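Side-chain contacts in putative phthiocerol dimycocerosate transporter LppX (Mycobacterium tuberculosis, PDB 2BYO), which probably carries phthiocerol dimycocerosate lipids from the cell membrane to the outer membrane of the mycobacterial envelope: residues Q197-W200 / N201-V204; A26-R29 / Q30-D33. One frame throughout, in Å; residues are numbered along the deposited sequence.

Contact 1: residues Q197-W200 / N201-V204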
loop_
_atom_site.group_PDB
_atom_site.type_symbol
_atom_site.label_atom_id
_atom_site.label_comp_id
_atom_site.label_asym_id
_atom_site.label_seq_id
_atom_site.Cartn_x
_atom_site.Cartn_y
_atom_site.Cartn_z
ATOM N N GLN A 197 -5.397 -2.620 5.073
ATOM C CA GLN A 197 -5.267 -4.078 5.184
ATOM C C GLN A 197 -6.383 -4.687 6.042
ATOM O O GLN A 197 -6.883 -4.060 6.986
ATOM C CB GLN A 197 -3.923 -4.464 5.821
ATOM C CG GLN A 197 -2.680 -4.081 5.026
ATOM C CD GLN A 197 -1.389 -4.500 5.713
ATOM O OE1 GLN A 197 -1.391 -5.304 6.651
ATOM N NE2 GLN A 197 -0.274 -3.965 5.235
ATOM N N SER A 198 -6.723 -5.934 5.726
ATOM C CA SER A 198 -7.646 -6.739 6.525
ATOM C C SER A 198 -7.432 -8.205 6.186
ATOM O O SER A 198 -6.625 -8.541 5.316
ATOM C CB SER A 198 -9.095 -6.329 6.241
ATOM O OG SER A 198 -9.391 -6.464 4.858
ATOM N N LYS A 199 -8.163 -9.079 6.867
ATOM C CA LYS A 199 -8.182 -10.522 6.551
ATOM C C LYS A 199 -6.801 -11.168 6.634
ATOM O O LYS A 199 -6.480 -12.100 5.899
ATOM C CB LYS A 199 -8.834 -10.780 5.183
ATOM C CG LYS A 199 -10.230 -10.128 5.046
ATOM C CD LYS A 199 -10.981 -10.632 3.831
ATOM C CE LYS A 199 -11.666 -11.967 4.069
ATOM N NZ LYS A 199 -12.910 -11.846 4.880
ATOM N N TRP A 200 -5.999 -10.669 7.564
ATOM C CA TRP A 200 -4.634 -11.141 7.753
ATOM C C TRP A 200 -4.635 -12.642 7.954
ATOM O O TRP A 200 -5.318 -13.142 8.845
ATOM C CB TRP A 200 -4.003 -10.461 8.971
ATOM C CG TRP A 200 -3.975 -8.949 8.850
ATOM C CD1 TRP A 200 -3.011 -8.189 8.242
ATOM C CD2 TRP A 200 -4.957 -8.022 9.354
ATOM N NE1 TRP A 200 -3.328 -6.844 8.342
ATOM C CE2 TRP A 200 -4.512 -6.715 9.019
ATOM C CE3 TRP A 200 -6.161 -8.169 10.065
ATOM C CZ2 TRP A 200 -5.234 -5.566 9.357
ATOM C CZ3 TRP A 200 -6.879 -7.024 10.409
ATOM C CH2 TRP A 200 -6.410 -5.735 10.049
ATOM N N ASN A 201 -3.882 -13.345 7.108
ATOM C CA ASN A 201 -3.711 -14.780 7.194
ATOM C C ASN A 201 -4.999 -15.601 7.040
ATOM O O ASN A 201 -5.042 -16.781 7.393
ATOM C CB ASN A 201 -2.935 -15.147 8.466
ATOM C CG ASN A 201 -1.496 -14.652 8.432
ATOM O OD1 ASN A 201 -0.890 -14.557 7.368
ATOM N ND2 ASN A 201 -0.940 -14.357 9.596
ATOM N N GLU A 202 -6.038 -14.989 6.476
ATOM C CA GLU A 202 -7.226 -15.734 6.070
ATOM C C GLU A 202 -6.960 -16.247 4.656
ATOM O O GLU A 202 -6.416 -15.519 3.828
ATOM C CB GLU A 202 -8.479 -14.857 6.141
ATOM C CG GLU A 202 -8.783 -14.391 7.577
ATOM C CD GLU A 202 -9.973 -13.445 7.696
ATOM O OE1 GLU A 202 -10.861 -13.448 6.822
ATOM O OE2 GLU A 202 -10.018 -12.678 8.676
ATOM N N PRO A 203 -7.314 -17.503 4.379
ATOM C CA PRO A 203 -6.906 -18.115 3.121
ATOM C C PRO A 203 -7.500 -17.427 1.889
ATOM O O PRO A 203 -8.573 -16.847 1.955
ATOM C CB PRO A 203 -7.379 -19.574 3.259
ATOM C CG PRO A 203 -8.399 -19.569 4.322
ATOM C CD PRO A 203 -8.099 -18.419 5.220
ATOM N N VAL A 204 -6.760 -17.445 0.790
ATOM C CA VAL A 204 -7.154 -16.757 -0.438
ATOM C C VAL A 204 -7.011 -17.726 -1.591
ATOM O O VAL A 204 -6.226 -18.669 -1.523
ATOM C CB VAL A 204 -6.281 -15.482 -0.726
ATOM C CG1 VAL A 204 -6.451 -14.440 0.354
ATOM C CG2 VAL A 204 -4.786 -15.827 -0.907
HETATM O O HOH W 1 -6.566 -12.752 3.369
HETATM O O HOH W 2 -7.649 -11.971 10.179
#
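Lys-199 and Glu-202 face each other across a type II beta turn, a surface contact where the chain leaves strand 191-198 of the curved half-barrel sheet. The turn is closed by the backbone N of Glu-202, which donates to Lys-199 O at 3.0 Å, and a water bridges the same Lys-199 O to Glu-202 O. The two side chains run across each other at about a right angle. The Lys-199 chain bends at its last two torsions (chi3 82°, chi4 76°), which curls CE and NZ round to OE1 of Glu-202. There NZ makes a salt bridge whose hydrogen bond, at 3.2 Å, is weak. The other oxygen, OE2, takes a hydrogen bond from a second water, which also donates to Trp-200 O. Trp-200 swings its indole back over the strand: CA of Ser-198 lies against one face, toward its rim, and NE1 donates 3.0 Å to OE1 of Gln-197, in the indole plane and on a carbonyl lone pair. His-180 stacks on the indole, while Gln-197 touches the bound docosahexaenoic acid. A backbone bond thus closes the turn, with a weak ion pair and two waters at the surface, and the indole N-H probably helps fix the rotation of the Gln-197 amide, which borders the lipid pocket.

Contact 2: residues A26-R29 / Q30-D33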
loop_
_atom_site.group_PDB
_atom_site.type_symbol
_atom_site.label_atom_id
_atom_site.label_comp_id
_atom_site.label_asym_id
_atom_site.label_seq_id
_atom_site.Cartn_x
_atom_site.Cartn_y
_atom_site.Cartn_z
ATOM N N ALA A 26 10.282 2.765 16.164
ATOM C CA ALA A 26 10.258 1.389 16.620
ATOM C C ALA A 26 8.870 0.793 16.417
ATOM O O ALA A 26 8.743 -0.345 15.967
ATOM C CB ALA A 26 10.666 1.309 18.079
ATOM N N GLU A 27 7.837 1.564 16.752
ATOM C CA GLU A 27 6.462 1.112 16.602
ATOM C C GLU A 27 6.110 0.898 15.137
ATOM O O GLU A 27 5.429 -0.068 14.806
ATOM C CB GLU A 27 5.490 2.098 17.254
ATOM C CG GLU A 27 4.017 1.677 17.236
ATOM C CD GLU A 27 3.729 0.440 18.078
ATOM O OE1 GLU A 27 2.547 0.048 18.169
ATOM O OE2 GLU A 27 4.665 -0.144 18.656
ATOM N N ILE A 28 6.573 1.783 14.253
ATOM C CA ILE A 28 6.347 1.574 12.816
ATOM C C ILE A 28 7.083 0.314 12.322
ATOM O O ILE A 28 6.538 -0.457 11.528
ATOM C CB ILE A 28 6.779 2.784 11.967
ATOM C CG1 ILE A 28 5.957 4.022 12.342
ATOM C CG2 ILE A 28 6.611 2.469 10.470
ATOM C CD1 ILE A 28 6.551 5.307 11.833
ATOM N N ARG A 29 8.310 0.101 12.782
ATOM C CA ARG A 29 9.036 -1.119 12.410
ATOM C C ARG A 29 8.318 -2.388 12.869
ATOM O O ARG A 29 8.323 -3.388 12.159
ATOM C CB ARG A 29 10.458 -1.118 12.939
ATOM C CG ARG A 29 11.416 -0.384 12.056
ATOM C CD ARG A 29 12.798 -0.372 12.674
ATOM N NE ARG A 29 13.833 -0.008 11.705
ATOM C CZ ARG A 29 14.568 1.110 11.735
ATOM N NH1 ARG A 29 15.484 1.307 10.786
ATOM N NH2 ARG A 29 14.419 2.027 12.696
ATOM N N GLN A 30 7.694 -2.344 14.042
ATOM C CA GLN A 30 6.849 -3.452 14.483
ATOM C C GLN A 30 5.725 -3.763 13.477
ATOM O O GLN A 30 5.455 -4.937 13.216
ATOM C CB GLN A 30 6.253 -3.177 15.861
ATOM C CG GLN A 30 7.254 -3.192 17.004
ATOM C CD GLN A 30 7.542 -4.589 17.566
ATOM O OE1 GLN A 30 6.886 -5.567 17.216
ATOM N NE2 GLN A 30 8.522 -4.672 18.452
ATOM N N SER A 31 5.068 -2.737 12.919
ATOM C CA SER A 31 3.986 -2.989 11.949
ATOM C C SER A 31 4.519 -3.472 10.616
ATOM O O SER A 31 3.879 -4.292 9.967
ATOM C CB SER A 31 3.060 -1.778 11.727
ATOM O OG SER A 31 3.707 -0.749 11.001
ATOM N N LEU A 32 5.680 -2.967 10.206
ATOM C CA LEU A 32 6.294 -3.396 8.948
ATOM C C LEU A 32 6.773 -4.839 9.047
ATOM O O LEU A 32 6.615 -5.607 8.103
ATOM C CB LEU A 32 7.447 -2.467 8.555
ATOM C CG LEU A 32 7.077 -1.017 8.206
ATOM C CD1 LEU A 32 8.301 -0.258 7.740
ATOM C CD2 LEU A 32 5.991 -0.953 7.139
ATOM N N ASP A 33 7.335 -5.216 10.191
ATOM C CA ASP A 33 7.708 -6.610 10.435
ATOM C C ASP A 33 6.488 -7.533 10.468
ATOM O O ASP A 33 6.526 -8.625 9.912
ATOM C CB ASP A 33 8.503 -6.745 11.728
ATOM C CG ASP A 33 9.899 -6.163 11.616
ATOM O OD1 ASP A 33 10.401 -5.984 10.480
ATOM O OD2 ASP A 33 10.501 -5.895 12.665
#
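With chi1 at 71°, Ser-31 holds OG between its own backbone N and carbonyl carbon, where the hydroxyl can turn back on the alpha-helix 22-36 and donate to Ile-28 O at 2.9 Å. That carbonyl also accepts the regular i to i+4 bond from Leu-32 N, at 3.0 Å and nearly in line with the C=O, while OG comes in at the more bent C=O...OG angle of 128°. Two donors thus grip one oxygen, and the serine hydroxyl is satisfied within its own helix on a buried face. On the apolar side, Ile-28 places CG2 anti to its backbone N, beside CG of Leu-32 at 4.2 Å; the two chains lie alongside, pointing the same way, and both touch the docosahexaenoic acid in the cavity. Val-171 and Ile-173 of strand 167-174 pack against Ile-28 and Ser-31, so this face seats the helix on the sheet as well as lining the lipid site. The exposed residues are joined mainly through the backbone. Gln-30 N bonds to Ala-26 O, and the Gln-30 side chain, bent at chi2, sets CG 3.4 Å from that same oxygen. Further along, Asp-33 N donates to Arg-29 O, and CG of Asp-33 sits 3.2 Å from that same Arg-29 O.

Overall arrangement
Both contacts are local, but they belong to different elements of the fold: contact 1 is the end of strand 191-198 and the turn after it, contact 2 two successive rounds of helix 22-36. Their centres lie about 19 Å apart and they do not touch. Contact 1 is a surface contact, with a charged pair and bridging waters, whereas contact 2 is partly buried and divides its chemistry between an apolar face and an exposed polar one. The lipid gives them something in common, since the docosahexaenoic acid touches Gln-197 of 197-200 as well as Ile-28 and Leu-32. The residues that reach it differ in kind: a polar amide from the strand, branched aliphatic chains from the helix.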